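PDB 5HQH: Lmo2119 protein from Listeria monocytogenes serovar 1/2a, which is of unknown function, the part modelled here being a YbbR-like domain, one piece of a longer protein that probably carries a signal sequence. Local coordinates for residues A60-K63 against T69-V72; V38-P43 against Q54-Y59; L74-V79 against V85-A90. One frame throughout, in Å; residues are numbered along the deposited sequence.

Overall arrangement
Contact 2 is the core contact: residues 38-43 and 54-59, which precede and follow helix 44-53 in the chain, meet through four buried apolar side chains and nothing else. Contact 3, about 7 Å away between centres, is a surface contact that lines up valines of 74-79 and 85-90, and adds a backbone hydrogen bond and a bridging water. Contact 1 lies on the opposite side of the chain's centre from contact 2, partly buried, where 60-63 and 69-72 touch through Val72 packing on Ala60 and Leu62. Strand 57-61 serves contacts 1 and 2, and strand 68-77 serves contacts 1 and 3; Tyr59 with Gln75 and Thr57 with Asp78 tie contact 2 to contact 3.

Contact 1 (A60-K63 against T69-V72); sequences ADLK and TQEV
Val72 reaches across to Leu62 and Ala60 where the beta hairpin of strands 57-61 and 68-77 spreads open near its turn. The apolar packing is small and centred on Val72. Leu62 is modelled in two conformations, and the contacts given here belong to one of them. In it CG is anti to the carbonyl carbon (chi1 -67°), and the CD2 methyl leads toward the partner strand, lying 3.9 Å from Val72 CB; the two side chains meet at a slant. Val72 splits its methyls between two neighbours: CG1 comes to 4.1 Å from Ala60 CB, while CG2 lies by Leu62 CD2 and 4.2 Å from the backbone Asp61 O. Ile32 lies against both Ala60 and Leu62, and Val94 of strand 84-98 touches Val72.

The polar groups find their partners elsewhere than across the contact. Gln70 NE2 is held by the carbonyl oxygens of Ser66 and Gly68, which ties the side chain back to the turn. Backbone bonds link Gln70 with Val94 and Val72 with Val92, so this arm pairs with strand 84-98. On the other arm Asp61 forms an Asx turn: Lys63 N donates to Asp61 OD1 at 3.1 Å, with an N-H...O angle of 157°, meeting the oxygen from above the carboxylate plane, 39° out of it.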
ATOM      1  N   ALA A  60      -2.104  -1.451   2.678  1.00  9.20           N
ATOM      2  CA  ALA A  60      -2.863  -2.696   2.718  1.00 10.10           C
ATOM      3  C   ALA A  60      -3.805  -2.544   3.913  1.00 10.11           C
ATOM      4  O   ALA A  60      -3.358  -2.456   5.055  1.00 10.53           O
ATOM      5  CB  ALA A  60      -1.957  -3.926   2.887  1.00 11.29           C
ATOM      6  N   ASP A  61      -5.114  -2.560   3.650  1.00  9.60           N
ATOM      7  CA  ASP A  61      -6.101  -2.458   4.728  1.00 10.55           C
ATOM      8  C   ASP A  61      -6.627  -3.838   5.083  1.00 10.75           C
ATOM      9  O   ASP A  61      -7.393  -4.449   4.326  1.00 12.25           O
ATOM     10  CB  ASP A  61      -7.251  -1.557   4.353  1.00 11.37           C
ATOM     11  CG  ASP A  61      -8.132  -1.230   5.542  1.00 13.15           C
ATOM     12  OD1 ASP A  61      -7.894  -1.708   6.668  1.00 14.38           O
ATOM     13  OD2 ASP A  61      -9.087  -0.456   5.393  1.00 14.21           O
ATOM     14  N   LEU A  62      -6.192  -4.322   6.236  0.50 10.54           N
ATOM     15  CA  LEU A  62      -6.589  -5.642   6.713  0.50 11.27           C
ATOM     16  C   LEU A  62      -7.432  -5.546   7.966  0.50 11.53           C
ATOM     17  O   LEU A  62      -7.484  -6.480   8.772  0.50 12.10           O
ATOM     18  CB  LEU A  62      -5.341  -6.481   6.934  0.50 11.56           C
ATOM     19  CG  LEU A  62      -4.662  -6.754   5.588  0.50 12.10           C
ATOM     20  CD1 LEU A  62      -3.248  -7.240   5.783  0.50 13.04           C
ATOM     21  CD2 LEU A  62      -5.476  -7.729   4.749  0.50 12.99           C
ATOM     22  N   LYS A  63      -8.127  -4.422   8.124  1.00 12.15           N
ATOM     23  CA  LYS A  63      -8.974  -4.236   9.302  1.00 13.83           C
ATOM     24  C   LYS A  63     -10.088  -5.231   9.442  1.00 14.61           C
ATOM     25  O   LYS A  63     -10.452  -5.565  10.558  1.00 16.98           O
ATOM     26  CB  LYS A  63      -9.560  -2.816   9.344  1.00 15.72           C
ATOM     27  CG  LYS A  63     -10.164  -2.367  10.691  1.00 19.96           C
ATOM     28  CD  LYS A  63      -9.127  -2.213  11.811  1.00 22.36           C
ATOM     29  CE  LYS A  63      -7.936  -1.325  11.468  1.00 23.09           C
ATOM     30  NZ  LYS A  63      -8.315   0.057  11.033  1.00 24.03           N
ATOM     31  N   THR A  69      -4.460 -17.037   6.208  1.00 14.35           N
ATOM     32  CA  THR A  69      -3.815 -16.606   4.956  1.00 13.68           C
ATOM     33  C   THR A  69      -4.834 -16.053   3.962  1.00 13.67           C
ATOM     34  O   THR A  69      -5.988 -16.495   3.903  1.00 13.56           O
ATOM     35  CB  THR A  69      -3.037 -17.784   4.371  1.00 14.64           C
ATOM     36  OG1 THR A  69      -3.838 -18.992   4.409  1.00 13.92           O
ATOM     37  CG2 THR A  69      -1.784 -18.042   5.194  1.00 14.72           C
ATOM     38  N   GLN A  70      -4.419 -15.066   3.171  1.00 14.27           N
ATOM     39  CA  GLN A  70      -5.300 -14.420   2.191  1.00 14.35           C
ATOM     40  C   GLN A  70      -4.468 -13.553   1.266  1.00 13.81           C
ATOM     41  O   GLN A  70      -3.235 -13.578   1.343  1.00 14.94           O
ATOM     42  CB  GLN A  70      -6.370 -13.627   2.906  1.00 15.65           C
ATOM     43  CG  GLN A  70      -5.816 -12.621   3.896  1.00 17.32           C
ATOM     44  CD  GLN A  70      -6.788 -12.379   5.003  1.00 19.64           C
ATOM     45  OE1 GLN A  70      -7.708 -11.588   4.849  1.00 21.59           O
ATOM     46  NE2 GLN A  70      -6.590 -13.074   6.140  1.00 19.13           N
ATOM     47  N   GLU A  71      -5.146 -12.811   0.393  1.00 13.76           N
ATOM     48  CA  GLU A  71      -4.526 -11.849  -0.518  1.00 13.90           C
ATOM     49  C   GLU A  71      -5.215 -10.511  -0.352  1.00 13.66           C
ATOM     50  O   GLU A  71      -6.389 -10.449   0.014  1.00 13.72           O
ATOM     51  CB  GLU A  71      -4.653 -12.302  -1.942  1.00 14.42           C
ATOM     52  CG  GLU A  71      -3.787 -13.507  -2.239  1.00 15.44           C
ATOM     53  CD  GLU A  71      -4.222 -14.183  -3.491  1.00 16.79           C
ATOM     54  OE1 GLU A  71      -4.154 -13.504  -4.561  1.00 18.10           O
ATOM     55  OE2 GLU A  71      -4.616 -15.355  -3.415  1.00 17.45           O
ATOM     56  N   VAL A  72      -4.481  -9.452  -0.639  1.00 12.98           N
ATOM     57  CA  VAL A  72      -5.004  -8.086  -0.463  1.00 13.21           C
ATOM     58  C   VAL A  72      -4.521  -7.166  -1.566  1.00 12.20           C
ATOM     59  O   VAL A  72      -3.352  -7.177  -1.924  1.00 12.33           O
ATOM     60  CB  VAL A  72      -4.645  -7.507   0.935  1.00 13.79           C
ATOM     61  CG1 VAL A  72      -3.137  -7.398   1.149  1.00 14.98           C
ATOM     62  CG2 VAL A  72      -5.304  -6.150   1.163  1.00 14.80           C
TER

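Contact 2 (V38-P43 against Q54-Y59); sequences VTLSGP and QDFTVY
Phe56 holds its ring carbon CG between its own backbone N and carbonyl carbon (chi1 53°), which carries the ring toward Val38 and Leu40. Leu40 answers with CG beside its backbone N (chi1 -58°), bringing CD1 to CE2 on the same side of the ring as Val38, which meets CE1 beyond the intervening CZ. Val38 and Leu40 each point against the direction of the Phe56 side chain. Phe56 CE1 takes Val38 CG1 at 4.1 Å, and Phe56 CE2 takes Leu40 CD1 at 4.0 Å, so one ring spans two alternate residues of the strand; both methyls approach it obliquely.

Residues 38-42 end strand 35-42, and Pro43 stands at the N-cap of helix 44-53. Gln54 leaves that helix with positive phi, and 54-59 opens onto strand 57-61: a strand-helix-strand unit within the mixed sheet of this YbbR-like domain. Further along, Val38 and Val58 slide past one another in opposite directions, Val38 CG2 settling 3.7 Å from Val58 CG2. All four side chains are buried; Val85 of strand 84-98 packs on Val38 and Leu40, Val79 on Phe56. The backbones stay well separated, with Val38 CA and Val58 CA 8.6 Å apart.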
ATOM      1  N   VAL A  38       5.453   2.607  -7.619  1.00 11.17           N
ATOM      2  CA  VAL A  38       4.216   3.320  -7.927  1.00 11.58           C
ATOM      3  C   VAL A  38       4.366   4.113  -9.191  1.00 12.20           C
ATOM      4  O   VAL A  38       5.381   4.792  -9.372  1.00 13.21           O
ATOM      5  CB  VAL A  38       3.833   4.298  -6.776  1.00 12.08           C
ATOM      6  CG1 VAL A  38       2.583   5.092  -7.110  1.00 13.14           C
ATOM      7  CG2 VAL A  38       3.594   3.517  -5.497  1.00 11.84           C
ATOM      8  N   THR A  39       3.399   3.995 -10.100  1.00 12.29           N
ATOM      9  CA  THR A  39       3.401   4.775 -11.324  1.00 13.15           C
ATOM     10  C   THR A  39       2.289   5.819 -11.243  1.00 13.51           C
ATOM     11  O   THR A  39       1.147   5.495 -10.925  1.00 14.00           O
ATOM     12  CB  THR A  39       3.159   3.891 -12.564  1.00 14.01           C
ATOM     13  OG1 THR A  39       4.158   2.886 -12.617  1.00 15.03           O
ATOM     14  CG2 THR A  39       3.205   4.717 -13.835  1.00 15.13           C
ATOM     15  N   LEU A  40       2.659   7.069 -11.502  1.00 14.62           N
ATOM     16  CA  LEU A  40       1.755   8.231 -11.458  1.00 15.37           C
ATOM     17  C   LEU A  40       1.695   8.871 -12.819  1.00 15.90           C
ATOM     18  O   LEU A  40       2.743   9.045 -13.421  1.00 15.78           O
ATOM     19  CB  LEU A  40       2.313   9.300 -10.521  1.00 17.25           C
ATOM     20  CG  LEU A  40       2.560   8.906  -9.076  1.00 18.00           C
ATOM     21  CD1 LEU A  40       3.144  10.089  -8.318  1.00 19.95           C
ATOM     22  CD2 LEU A  40       1.279   8.428  -8.441  1.00 19.03           C
ATOM     23  N   SER A  41       0.501   9.257 -13.270  1.00 15.27           N
ATOM     24  CA  SER A  41       0.382  10.014 -14.522  1.00 16.25           C
ATOM     25  C   SER A  41      -0.689  11.086 -14.369  1.00 15.61           C
ATOM     26  O   SER A  41      -1.677  10.902 -13.652  1.00 15.56           O
ATOM     27  CB  SER A  41       0.098   9.099 -15.694  1.00 18.66           C
ATOM     28  OG  SER A  41      -1.174   8.552 -15.603  1.00 22.31           O
ATOM     29  N   GLY A  42      -0.486  12.215 -15.031  1.00 14.99           N
ATOM     30  CA  GLY A  42      -1.445  13.321 -14.941  1.00 15.52           C
ATOM     31  C   GLY A  42      -0.773  14.627 -15.258  1.00 15.95           C
ATOM     32  O   GLY A  42       0.303  14.617 -15.843  1.00 16.63           O
ATOM     33  N   PRO A  43      -1.369  15.745 -14.807  1.00 17.59           N
ATOM     34  CA  PRO A  43      -0.801  17.065 -15.092  1.00 18.67           C
ATOM     35  C   PRO A  43       0.590  17.195 -14.513  1.00 17.91           C
ATOM     36  O   PRO A  43       0.838  16.797 -13.356  1.00 16.40           O
ATOM     37  CB  PRO A  43      -1.778  18.021 -14.407  1.00 19.23           C
ATOM     38  CG  PRO A  43      -3.079  17.300 -14.457  1.00 19.73           C
ATOM     39  CD  PRO A  43      -2.716  15.856 -14.221  1.00 18.33           C
ATOM     40  N   GLN A  54       6.370  12.938  -2.139  1.00 12.89           N
ATOM     41  CA  GLN A  54       5.940  11.558  -1.875  1.00 13.18           C
ATOM     42  C   GLN A  54       4.962  11.497  -0.710  1.00 13.08           C
ATOM     43  O   GLN A  54       5.080  10.686   0.209  1.00 13.75           O
ATOM     44  CB  GLN A  54       7.128  10.612  -1.692  1.00 14.82           C
ATOM     45  CG  GLN A  54       6.782   9.189  -2.061  1.00 16.70           C
ATOM     46  CD  GLN A  54       7.890   8.238  -1.817  1.00 19.23           C
ATOM     47  OE1 GLN A  54       7.796   7.410  -0.895  1.00 21.17           O
ATOM     48  NE2 GLN A  54       8.969   8.347  -2.614  1.00 18.77           N
ATOM     49  N   ASP A  55       4.008  12.390  -0.755  1.00 12.90           N
ATOM     50  CA  ASP A  55       3.044  12.533   0.332  1.00 13.82           C
ATOM     51  C   ASP A  55       1.784  11.681   0.166  1.00 14.68           C
ATOM     52  O   ASP A  55       0.869  11.729   1.010  1.00 18.95           O
ATOM     53  CB  ASP A  55       2.741  14.012   0.646  1.00 14.94           C
ATOM     54  CG  ASP A  55       2.249  14.805  -0.532  1.00 15.57           C
ATOM     55  OD1 ASP A  55       2.393  14.403  -1.706  1.00 14.15           O
ATOM     56  OD2 ASP A  55       1.752  15.910  -0.294  1.00 18.89           O
ATOM     57  N   PHE A  56       1.735  10.897  -0.903  1.00 12.34           N
ATOM     58  CA  PHE A  56       0.671   9.886  -1.060  1.00 12.25           C
ATOM     59  C   PHE A  56       1.060   8.696  -0.203  1.00 11.94           C
ATOM     60  O   PHE A  56       2.220   8.551   0.206  1.00 12.12           O
ATOM     61  CB  PHE A  56       0.491   9.478  -2.500  1.00 11.95           C
ATOM     62  CG  PHE A  56       1.768   9.032  -3.180  1.00 12.00           C
ATOM     63  CD1 PHE A  56       2.155   7.702  -3.132  1.00 13.33           C
ATOM     64  CD2 PHE A  56       2.596   9.932  -3.862  1.00 12.46           C
ATOM     65  CE1 PHE A  56       3.342   7.297  -3.711  1.00 12.77           C
ATOM     66  CE2 PHE A  56       3.774   9.529  -4.434  1.00 12.82           C
ATOM     67  CZ  PHE A  56       4.141   8.185  -4.381  1.00 13.17           C
ATOM     68  N   THR A  57       0.079   7.847   0.076  1.00 10.62           N
ATOM     69  CA  THR A  57       0.251   6.710   0.983  1.00 10.35           C
ATOM     70  C   THR A  57      -0.257   5.450   0.354  1.00  9.14           C
ATOM     71  O   THR A  57      -1.426   5.383   0.013  1.00  8.92           O
ATOM     72  CB  THR A  57      -0.560   6.951   2.264  1.00 10.80           C
ATOM     73  OG1 THR A  57      -0.125   8.191   2.873  1.00 14.15           O
ATOM     74  CG2 THR A  57      -0.428   5.799   3.225  1.00 11.89           C
ATOM     75  N   VAL A  58       0.625   4.450   0.171  1.00  8.78           N
ATOM     76  CA  VAL A  58       0.238   3.130  -0.314  1.00  8.35           C
ATOM     77  C   VAL A  58      -0.028   2.275   0.917  1.00  7.77           C
ATOM     78  O   VAL A  58       0.751   2.312   1.864  1.00  8.85           O
ATOM     79  CB  VAL A  58       1.346   2.470  -1.148  1.00  8.70           C
ATOM     80  CG1 VAL A  58       0.899   1.099  -1.637  1.00  9.22           C
ATOM     81  CG2 VAL A  58       1.721   3.357  -2.322  1.00  9.60           C
ATOM     82  N   TYR A  59      -1.151   1.566   0.910  1.00  7.63           N
ATOM     83  CA  TYR A  59      -1.528   0.783   2.068  1.00  7.90           C
ATOM     84  C   TYR A  59      -2.252  -0.508   1.743  1.00  8.07           C
ATOM     85  O   TYR A  59      -2.938  -0.635   0.731  1.00  8.47           O
ATOM     86  CB  TYR A  59      -2.384   1.616   3.018  1.00  7.95           C
ATOM     87  CG  TYR A  59      -3.741   2.089   2.497  1.00  7.96           C
ATOM     88  CD1 TYR A  59      -3.825   3.195   1.667  1.00  7.93           C
ATOM     89  CD2 TYR A  59      -4.940   1.498   2.911  1.00  8.81           C
ATOM     90  CE1 TYR A  59      -5.034   3.658   1.215  1.00  8.29           C
ATOM     91  CE2 TYR A  59      -6.165   1.982   2.460  1.00  8.54           C
ATOM     92  CZ  TYR A  59      -6.202   3.079   1.633  1.00  8.67           C
ATOM     93  OH  TYR A  59      -7.431   3.571   1.223  1.00  9.42           O
TER

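Contact 3 (L74-V79 against V85-A90); sequences LQVKDV and VKVNPA
One methyl of Val76 touches both Val85 and Val87, the side chains meeting at a slant in each case. Val76 CG1 is anti to the backbone N (chi1 -174°), which places CG2 beside that N and facing the other strand; from there Val76 CG2 comes to 3.6 Å from Val87 CG2 and 3.8 Å from Val85 CG1. Val87 uses its second methyl on another neighbour: Val87 CG1 sits 3.9 Å from Leu74 CD1, the two side chains crossing at about a right angle. At the other end Val79 and Val85 run past each other in opposite directions, their CG2 atoms 4.0 Å apart.

Leu74 also lies over backbone. Its CD1 methyl is 3.5 Å from Pro89 O, just beyond the cis peptide bond that precedes Pro89. The Leu74 N-H donates to Ala90 O at 2.9 Å in a nearly straight bond, 165° at the hydrogen. That carbonyl oxygen accepts a second bond from a water that donates also to Leu74 O, so both backbone groups of Leu74 are linked to Ala90, one directly and one through water.

Leu74 leans on Val18, which joins this apolar face to strand 9-21. This is the packing of a beta hairpin, strands 68-77 and 84-98, whose arms meet here through side chains, with backbone bonding between the segments at Leu74 and Ala90, within the mixed sheet of a YbbR-like domain.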
ATOM      1  N   LEU A  74      -3.464  -3.585  -2.885  1.00 10.22           N
ATOM      2  CA  LEU A  74      -2.897  -2.351  -2.344  1.00 10.33           C
ATOM      3  C   LEU A  74      -3.647  -1.138  -2.844  1.00 10.39           C
ATOM      4  O   LEU A  74      -4.054  -1.055  -3.987  1.00 12.14           O
ATOM      5  CB  LEU A  74      -1.405  -2.275  -2.698  1.00 10.46           C
ATOM      6  CG  LEU A  74      -0.553  -3.430  -2.136  1.00 11.05           C
ATOM      7  CD1 LEU A  74       0.889  -3.173  -2.468  1.00 11.55           C
ATOM      8  CD2 LEU A  74      -0.755  -3.617  -0.632  1.00 10.99           C
ATOM      9  N   GLN A  75      -3.871  -0.196  -1.928  1.00  9.19           N
ATOM     10  CA  GLN A  75      -4.625   1.035  -2.200  1.00  9.37           C
ATOM     11  C   GLN A  75      -3.715   2.241  -2.081  1.00  8.90           C
ATOM     12  O   GLN A  75      -2.636   2.150  -1.494  1.00  8.54           O
ATOM     13  CB  GLN A  75      -5.786   1.133  -1.234  1.00  9.58           C
ATOM     14  CG  GLN A  75      -6.826   0.036  -1.395  1.00  9.96           C
ATOM     15  CD  GLN A  75      -7.912   0.144  -0.367  1.00 10.17           C
ATOM     16  OE1 GLN A  75      -7.938  -0.595   0.641  1.00 11.87           O
ATOM     17  NE2 GLN A  75      -8.784   1.100  -0.552  1.00  9.79           N
ATOM     18  N   VAL A  76      -4.197   3.383  -2.571  1.00  8.83           N
ATOM     19  CA  VAL A  76      -3.456   4.640  -2.491  1.00  9.10           C
ATOM     20  C   VAL A  76      -4.398   5.736  -2.016  1.00  8.99           C
ATOM     21  O   VAL A  76      -5.539   5.878  -2.501  1.00  9.16           O
ATOM     22  CB  VAL A  76      -2.810   5.057  -3.812  1.00 10.14           C
ATOM     23  CG1 VAL A  76      -1.929   6.293  -3.606  1.00 10.46           C
ATOM     24  CG2 VAL A  76      -2.034   3.908  -4.432  1.00 10.53           C
ATOM     25  N   LYS A  77      -3.953   6.503  -1.024  0.70  8.60           N
ATOM     26  CA  LYS A  77      -4.712   7.639  -0.504  0.70  8.82           C
ATOM     27  C   LYS A  77      -3.773   8.826  -0.348  0.70  8.95           C
ATOM     28  O   LYS A  77      -2.582   8.738  -0.620  0.70  8.66           O
ATOM     29  CB  LYS A  77      -5.446   7.297   0.799  0.70  9.08           C
ATOM     30  CG  LYS A  77      -4.554   7.053   2.009  0.70  9.42           C
ATOM     31  CD  LYS A  77      -5.377   6.585   3.206  0.70 10.03           C
ATOM     32  CE  LYS A  77      -4.590   6.581   4.517  0.70 10.93           C
ATOM     33  NZ  LYS A  77      -4.370   7.963   5.070  0.70 11.83           N
ATOM     34  N   ASP A  78      -4.340   9.936   0.061  1.00  9.28           N
ATOM     35  CA  ASP A  78      -3.587  11.192   0.242  1.00 10.15           C
ATOM     36  C   ASP A  78      -2.928  11.613  -1.092  1.00  9.94           C
ATOM     37  O   ASP A  78      -1.790  12.082  -1.133  1.00 10.64           O
ATOM     38  CB  ASP A  78      -2.549  11.096   1.367  1.00 11.35           C
ATOM     39  CG  ASP A  78      -3.116  10.517   2.656  1.00 12.31           C
ATOM     40  OD1 ASP A  78      -4.212  10.931   3.032  1.00 15.01           O
ATOM     41  OD2 ASP A  78      -2.475   9.635   3.251  1.00 13.87           O
ATOM     42  N   VAL A  79      -3.665  11.426  -2.182  1.00 10.04           N
ATOM     43  CA  VAL A  79      -3.134  11.623  -3.532  1.00 11.21           C
ATOM     44  C   VAL A  79      -4.121  12.470  -4.312  1.00 11.25           C
ATOM     45  O   VAL A  79      -5.317  12.334  -4.149  1.00 11.78           O
ATOM     46  CB  VAL A  79      -2.900  10.235  -4.203  1.00 12.10           C
ATOM     47  CG1 VAL A  79      -4.207   9.467  -4.416  1.00 12.52           C
ATOM     48  CG2 VAL A  79      -2.118  10.367  -5.500  1.00 13.09           C
ATOM     49  N   VAL A  85      -3.051   6.360 -10.836  1.00 14.49           N
ATOM     50  CA  VAL A  85      -2.030   5.696 -10.041  1.00 14.24           C
ATOM     51  C   VAL A  85      -2.148   4.188 -10.119  1.00 13.83           C
ATOM     52  O   VAL A  85      -3.261   3.647 -10.087  1.00 15.08           O
ATOM     53  CB  VAL A  85      -2.142   6.110  -8.537  1.00 15.30           C
ATOM     54  CG1 VAL A  85      -1.008   5.530  -7.734  1.00 16.31           C
ATOM     55  CG2 VAL A  85      -2.177   7.631  -8.391  1.00 16.58           C
ATOM     56  N   LYS A  86      -1.008   3.508 -10.230  1.00 12.97           N
ATOM     57  CA  LYS A  86      -1.021   2.028 -10.138  1.00 13.27           C
ATOM     58  C   LYS A  86       0.186   1.604  -9.329  1.00 12.34           C
ATOM     59  O   LYS A  86       1.205   2.300  -9.264  1.00 12.70           O
ATOM     60  CB  LYS A  86      -1.094   1.264 -11.457  1.00 14.90           C
ATOM     61  CG  LYS A  86       0.007   1.620 -12.410  1.00 15.52           C
ATOM     62  CD  LYS A  86      -0.031   0.730 -13.643  1.00 16.92           C
ATOM     63  CE  LYS A  86       0.928   1.277 -14.678  1.00 17.66           C
ATOM     64  NZ  LYS A  86       1.171   0.313 -15.793  1.00 19.01           N
ATOM     65  N   VAL A  87       0.056   0.453  -8.702  1.00 11.59           N
ATOM     66  CA  VAL A  87       1.047  -0.037  -7.782  1.00 11.16           C
ATOM     67  C   VAL A  87       1.502  -1.406  -8.273  1.00 11.40           C
ATOM     68  O   VAL A  87       0.664  -2.230  -8.719  1.00 12.00           O
ATOM     69  CB  VAL A  87       0.421  -0.180  -6.385  1.00 10.57           C
ATOM     70  CG1 VAL A  87       1.433  -0.654  -5.373  1.00 10.23           C
ATOM     71  CG2 VAL A  87      -0.218   1.129  -5.925  1.00 10.41           C
ATOM     72  N   ASN A  88       2.803  -1.661  -8.186  1.00 11.60           N
ATOM     73  CA  ASN A  88       3.385  -2.945  -8.600  1.00 12.62           C
ATOM     74  C   ASN A  88       4.224  -3.500  -7.452  1.00 12.36           C
ATOM     75  O   ASN A  88       5.238  -2.865  -7.091  1.00 12.24           O
ATOM     76  CB  ASN A  88       4.280  -2.731  -9.817  1.00 13.77           C
ATOM     77  CG  ASN A  88       5.001  -3.990 -10.251  1.00 15.13           C
ATOM     78  OD1 ASN A  88       4.590  -5.078  -9.901  1.00 17.24           O
ATOM     79  ND2 ASN A  88       6.104  -3.826 -10.945  1.00 16.14           N
ATOM     80  N   PRO A  89       3.858  -4.631  -6.845  1.00 12.66           N
ATOM     81  CA  PRO A  89       2.711  -5.464  -7.190  1.00 12.67           C
ATOM     82  C   PRO A  89       1.361  -4.866  -6.787  1.00 12.46           C
ATOM     83  O   PRO A  89       1.285  -4.121  -5.799  1.00 12.63           O
ATOM     84  CB  PRO A  89       2.948  -6.714  -6.322  1.00 12.59           C
ATOM     85  CG  PRO A  89       3.657  -6.196  -5.137  1.00 12.48           C
ATOM     86  CD  PRO A  89       4.613  -5.190  -5.709  1.00 12.60           C
ATOM     87  N   ALA A  90       0.315  -5.160  -7.558  1.00 12.25           N
ATOM     88  CA  ALA A  90      -1.026  -4.624  -7.243  1.00 11.92           C
ATOM     89  C   ALA A  90      -1.696  -5.340  -6.095  1.00 12.04           C
ATOM     90  O   ALA A  90      -2.424  -4.727  -5.342  1.00 11.75           O
ATOM     91  CB  ALA A  90      -1.921  -4.690  -8.461  1.00 12.39           C
TER
HETATM   92  O   HOH W   1      -3.115  -2.133  -6.255  1.00 12.18           O